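Local coordinates for enoyl CoA hydratase/isomerase (Crotonase) (PDB 3I47), which probably hydrates enoyl-CoA thioesters or isomerises their double bonds, as a member of the crotonase family, at residues A[49-63]-A[98-111]. Residues are numbered along the deposited sequence; the frame is centred on the assembly and turned at random.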
loop_
_atom_site.group_PDB
_atom_site.type_symbol
_atom_site.label_atom_id
_atom_site.label_comp_id
_atom_site.label_asym_id
_atom_site.label_seq_id
_atom_site.Cartn_x
_atom_site.Cartn_y
_atom_site.Cartn_z
ATOM N N VAL A 49 7.954 -14.693 -0.424
ATOM C CA VAL A 49 7.762 -13.246 -0.297
ATOM C C VAL A 49 7.360 -12.896 1.130
ATOM O O VAL A 49 6.422 -13.480 1.669
ATOM C CB VAL A 49 6.680 -12.739 -1.297
ATOM C CG1 VAL A 49 6.356 -11.254 -1.066
ATOM C CG2 VAL A 49 7.147 -12.939 -2.723
ATOM N N ARG A 50 8.081 -11.955 1.737
ATOM C CA ARG A 50 7.727 -11.429 3.051
ATOM C C ARG A 50 7.147 -10.032 2.976
ATOM O O ARG A 50 6.320 -9.674 3.816
ATOM C CB ARG A 50 8.932 -11.414 3.998
ATOM C CG ARG A 50 9.363 -12.793 4.475
ATOM C CD ARG A 50 10.549 -12.711 5.405
ATOM N NE ARG A 50 11.004 -14.054 5.788
ATOM C CZ ARG A 50 12.146 -14.308 6.421
ATOM N NH1 ARG A 50 12.962 -13.316 6.756
ATOM N NH2 ARG A 50 12.479 -15.563 6.695
ATOM N N VAL A 51 7.595 -9.234 2.006
ATOM C CA VAL A 51 7.167 -7.823 1.909
ATOM C C VAL A 51 6.765 -7.564 0.466
ATOM O O VAL A 51 7.411 -8.067 -0.447
ATOM C CB VAL A 51 8.310 -6.856 2.329
ATOM C CG1 VAL A 51 7.925 -5.365 2.132
ATOM C CG2 VAL A 51 8.737 -7.111 3.798
ATOM N N ILE A 52 5.694 -6.796 0.278
ATOM C CA ILE A 52 5.204 -6.458 -1.061
ATOM C C ILE A 52 5.351 -4.968 -1.327
ATOM O O ILE A 52 4.933 -4.151 -0.508
ATOM C CB ILE A 52 3.735 -6.877 -1.196
ATOM C CG1 ILE A 52 3.619 -8.402 -1.024
ATOM C CG2 ILE A 52 3.165 -6.468 -2.569
ATOM C CD1 ILE A 52 2.184 -8.901 -0.861
ATOM N N VAL A 53 5.939 -4.634 -2.475
ATOM C CA VAL A 53 6.103 -3.240 -2.905
ATOM C C VAL A 53 5.329 -2.985 -4.194
ATOM O O VAL A 53 5.465 -3.736 -5.157
ATOM C CB VAL A 53 7.605 -2.885 -3.126
ATOM C CG1 VAL A 53 7.769 -1.496 -3.707
ATOM C CG2 VAL A 53 8.365 -2.978 -1.815
ATOM N N LEU A 54 4.502 -1.943 -4.186
ATOM C CA LEU A 54 3.874 -1.434 -5.412
ATOM C C LEU A 54 4.617 -0.180 -5.841
ATOM O O LEU A 54 4.696 0.790 -5.085
ATOM C CB LEU A 54 2.401 -1.074 -5.164
ATOM C CG LEU A 54 1.485 -2.081 -4.448
ATOM C CD1 LEU A 54 0.053 -1.521 -4.340
ATOM C CD2 LEU A 54 1.491 -3.465 -5.126
ATOM N N LYS A 55 5.160 -0.196 -7.056
ATOM C CA LYS A 55 5.914 0.941 -7.567
ATOM C C LYS A 55 5.615 1.138 -9.033
ATOM O O LYS A 55 4.749 0.457 -9.576
ATOM C CB LYS A 55 7.421 0.776 -7.311
ATOM C CG LYS A 55 8.107 -0.424 -8.003
ATOM C CD LYS A 55 9.583 -0.489 -7.588
ATOM C CE LYS A 55 10.318 -1.639 -8.240
ATOM N NZ LYS A 55 10.537 -1.373 -9.701
ATOM N N ALA A 56 6.319 2.073 -9.657
ATOM C CA ALA A 56 5.995 2.467 -11.027
ATOM C C ALA A 56 7.240 2.920 -11.763
ATOM O O ALA A 56 8.156 3.485 -11.167
ATOM C CB ALA A 56 4.944 3.581 -11.033
ATOM N N ASN A 57 7.254 2.663 -13.068
ATOM C CA ASN A 57 8.251 3.243 -13.962
ATOM C C ASN A 57 7.687 4.474 -14.662
ATOM O O ASN A 57 6.487 4.749 -14.594
ATOM C CB ASN A 57 8.699 2.211 -15.001
ATOM C CG ASN A 57 9.576 1.123 -14.407
ATOM O OD1 ASN A 57 10.272 1.334 -13.408
ATOM N ND2 ASN A 57 9.547 -0.065 -15.019
ATOM N N GLY A 58 8.569 5.222 -15.322
ATOM C CA GLY A 58 8.171 6.437 -16.021
ATOM C C GLY A 58 8.068 7.640 -15.095
ATOM O O GLY A 58 8.538 7.608 -13.953
ATOM N N LYS A 59 7.456 8.703 -15.605
ATOM C CA LYS A 59 7.398 9.987 -14.900
ATOM C C LYS A 59 6.487 9.962 -13.676
ATOM O O LYS A 59 6.760 10.649 -12.684
ATOM C CB LYS A 59 6.926 11.099 -15.844
ATOM C CG LYS A 59 7.832 11.335 -17.043
ATOM C CD LYS A 59 7.305 12.482 -17.906
ATOM C CE LYS A 59 8.185 12.732 -19.127
ATOM N NZ LYS A 59 9.626 12.834 -18.752
ATOM N N HIS A 60 5.422 9.165 -13.750
ATOM C CA HIS A 60 4.321 9.266 -12.782
ATOM C C HIS A 60 3.850 7.934 -12.248
ATOM O O HIS A 60 3.666 6.982 -13.012
ATOM C CB HIS A 60 3.112 9.958 -13.425
ATOM C CG HIS A 60 3.420 11.318 -13.950
ATOM N ND1 HIS A 60 3.812 12.355 -13.134
ATOM C CD2 HIS A 60 3.422 11.808 -15.211
ATOM C CE1 HIS A 60 4.032 13.433 -13.864
ATOM N NE2 HIS A 60 3.800 13.129 -15.129
ATOM N N PHE A 61 3.605 7.887 -10.942
ATOM C CA PHE A 61 3.006 6.717 -10.313
ATOM C C PHE A 61 1.679 6.369 -11.010
ATOM O O PHE A 61 1.491 5.231 -11.450
ATOM C CB PHE A 61 2.803 7.012 -8.825
ATOM C CG PHE A 61 2.333 5.838 -8.014
ATOM C CD1 PHE A 61 3.214 4.818 -7.668
ATOM C CD2 PHE A 61 1.009 5.769 -7.560
ATOM C CE1 PHE A 61 2.802 3.731 -6.864
ATOM C CE2 PHE A 61 0.585 4.683 -6.772
ATOM C CZ PHE A 61 1.483 3.660 -6.426
ATOM N N SER A 62 0.762 7.333 -11.066
ATOM C CA SER A 62 -0.417 7.232 -11.937
ATOM C C SER A 62 -1.019 8.598 -12.162
ATOM O O SER A 62 -1.501 9.218 -11.217
ATOM C CB SER A 62 -1.486 6.290 -11.373
ATOM O OG SER A 62 -2.617 6.293 -12.251
ATOM N N ALA A 63 -0.995 9.054 -13.413
ATOM C CA ALA A 63 -1.471 10.410 -13.748
ATOM C C ALA A 63 -2.993 10.596 -13.664
ATOM O O ALA A 63 -3.485 11.735 -13.716
ATOM C CB ALA A 63 -0.963 10.820 -15.127
ATOM N N SER A 98 -3.891 -7.933 3.103
ATOM C CA SER A 98 -2.612 -8.647 3.082
ATOM C C SER A 98 -2.087 -8.843 4.500
ATOM O O SER A 98 -1.944 -7.861 5.223
ATOM C CB SER A 98 -1.563 -7.842 2.318
ATOM O OG SER A 98 -0.280 -8.470 2.420
ATOM N N PRO A 99 -1.769 -10.090 4.887
ATOM C CA PRO A 99 -1.124 -10.278 6.200
ATOM C C PRO A 99 0.326 -9.804 6.178
ATOM O O PRO A 99 0.896 -9.516 7.236
ATOM C CB PRO A 99 -1.159 -11.796 6.425
ATOM C CG PRO A 99 -1.938 -12.373 5.305
ATOM C CD PRO A 99 -2.062 -11.359 4.203
ATOM N N LYS A 100 0.918 -9.756 4.987
ATOM C CA LYS A 100 2.300 -9.285 4.807
ATOM C C LYS A 100 2.358 -7.753 4.700
ATOM O O LYS A 100 1.404 -7.118 4.214
ATOM C CB LYS A 100 2.905 -9.900 3.537
ATOM C CG LYS A 100 2.817 -11.417 3.517
ATOM C CD LYS A 100 3.339 -12.001 2.226
ATOM C CE LYS A 100 3.219 -13.509 2.308
ATOM N NZ LYS A 100 3.771 -14.219 1.127
ATOM N N PRO A 101 3.480 -7.146 5.136
ATOM C CA PRO A 101 3.652 -5.690 4.979
ATOM C C PRO A 101 3.556 -5.263 3.524
ATOM O O PRO A 101 4.104 -5.930 2.637
ATOM C CB PRO A 101 5.072 -5.432 5.477
ATOM C CG PRO A 101 5.379 -6.600 6.374
ATOM C CD PRO A 101 4.604 -7.775 5.862
ATOM N N THR A 102 2.855 -4.159 3.290
ATOM C CA THR A 102 2.715 -3.591 1.944
ATOM C C THR A 102 3.248 -2.162 1.905
ATOM O O THR A 102 3.016 -1.371 2.830
ATOM C CB THR A 102 1.255 -3.590 1.492
ATOM O OG1 THR A 102 0.454 -2.928 2.471
ATOM C CG2 THR A 102 0.746 -5.015 1.298
ATOM N N ILE A 103 3.954 -1.836 0.827
ATOM C CA ILE A 103 4.615 -0.534 0.686
ATOM C C ILE A 103 4.297 0.014 -0.691
ATOM O O ILE A 103 4.467 -0.704 -1.688
ATOM C CB ILE A 103 6.150 -0.658 0.809
ATOM C CG1 ILE A 103 6.528 -1.120 2.217
ATOM C CG2 ILE A 103 6.840 0.676 0.478
ATOM C CD1 ILE A 103 7.970 -1.576 2.331
ATOM N N ALA A 104 3.840 1.262 -0.742
ATOM C CA ALA A 104 3.693 1.986 -2.027
ATOM C C ALA A 104 4.843 2.964 -2.213
ATOM O O ALA A 104 5.177 3.701 -1.282
ATOM C CB ALA A 104 2.366 2.741 -2.068
ATOM N N MET A 105 5.444 2.974 -3.404
ATOM C CA MET A 105 6.595 3.828 -3.698
ATOM C C MET A 105 6.124 4.788 -4.787
ATOM O O MET A 105 5.816 4.349 -5.906
ATOM C CB MET A 105 7.783 2.973 -4.187
ATOM C CG MET A 105 9.004 3.760 -4.648
ATOM S SD MET A 105 10.369 2.744 -5.341
ATOM C CE MET A 105 10.554 3.521 -6.932
ATOM N N VAL A 106 6.034 6.073 -4.448
ATOM C CA VAL A 106 5.355 7.041 -5.318
ATOM C C VAL A 106 6.285 8.146 -5.823
ATOM O O VAL A 106 6.821 8.932 -5.022
ATOM C CB VAL A 106 4.180 7.708 -4.567
ATOM C CG1 VAL A 106 3.456 8.705 -5.471
ATOM C CG2 VAL A 106 3.207 6.652 -4.026
ATOM N N GLN A 107 6.437 8.209 -7.146
ATOM C CA GLN A 107 7.140 9.295 -7.827
ATOM C C GLN A 107 6.135 10.084 -8.672
ATOM O O GLN A 107 5.115 9.545 -9.121
ATOM C CB GLN A 107 8.259 8.736 -8.719
ATOM C CG GLN A 107 7.871 8.411 -10.200
ATOM C CD GLN A 107 7.010 7.149 -10.402
ATOM O OE1 GLN A 107 6.501 6.533 -9.447
ATOM N NE2 GLN A 107 6.844 6.757 -11.675
ATOM N N GLY A 108 6.420 11.360 -8.893
ATOM C CA GLY A 108 5.554 12.166 -9.766
ATOM C C GLY A 108 4.102 12.204 -9.308
ATOM O O GLY A 108 3.805 12.149 -8.109
ATOM N N ALA A 109 3.190 12.283 -10.268
ATOM C CA ALA A 109 1.763 12.403 -9.954
ATOM C C ALA A 109 1.130 11.081 -9.545
ATOM O O ALA A 109 1.346 10.052 -10.197
ATOM C CB ALA A 109 1.015 12.990 -11.144
ATOM N N ALA A 110 0.352 11.126 -8.460
ATOM C CA ALA A 110 -0.527 10.026 -8.054
ATOM C C ALA A 110 -1.904 10.646 -7.915
ATOM O O ALA A 110 -2.252 11.181 -6.858
ATOM C CB ALA A 110 -0.063 9.391 -6.729
ATOM N N PHE A 111 -2.649 10.640 -9.021
ATOM C CA PHE A 111 -3.936 11.331 -9.102
ATOM C C PHE A 111 -5.060 10.309 -9.205
ATOM O O PHE A 111 -5.023 9.432 -10.074
ATOM C CB PHE A 111 -3.969 12.266 -10.324
ATOM C CG PHE A 111 -3.034 13.470 -10.235
ATOM C CD1 PHE A 111 -2.354 13.797 -9.058
ATOM C CD2 PHE A 111 -2.848 14.277 -11.356
ATOM C CE1 PHE A 111 -1.507 14.915 -9.004
ATOM C CE2 PHE A 111 -2.008 15.396 -11.314
ATOM C CZ PHE A 111 -1.336 15.712 -10.133
HETATM O O HOH W 1 7.340 4.196 -8.119
HETATM O O HOH W 2 -4.796 6.961 -10.843
#
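Val106 CG2 packs over the centre of one face of the Phe61 ring, 3.9 Å from its centroid and only 5° off the normal, a CH-pi contact. With CG anti to the backbone N (chi1 -173°), Phe61 turns that face to Val106, CD1 and CE1 close to Met105 O and CD2 beside small Ala110 CB; burial suits the apolar ring. Upstream, strands 51-56 and 102-106 run parallel, beta-branched Val51, Val53 and Ile103 interlocking on one face; Leu54 N to Ile103 O (2.8 Å) is one rung. At the far end Lys100, extended beyond CG, is well held, NZ reaching Val49 O (2.8 Å) and Ala43 O. Where the strands part, a water accepts from Ala56 N, within hydrogen-bonding distance of Met105 O and Gln107 OE1. Gln107's chi2 bend (-74°) curls its amide toward the 57-60 turn: Gly58 O (3.0 Å from NE2) lies near the amide plane, NE2 well above the carbonyl plane. His60 ND1 accepts from Ala109 N (2.9 Å), helping to set the ring's rotation with edge-to-face packing against His25. Looser is the 57-59 turn, with exposed Lys59 and positive-phi Gly58. A separate single bridge, Ser62 with Ala110, sits two residues out of register with the first ladder. This is a beta-alpha-beta crossover of the crotonase core; in this family, N-H groups following two such strands typically form the thioester's oxyanion hole.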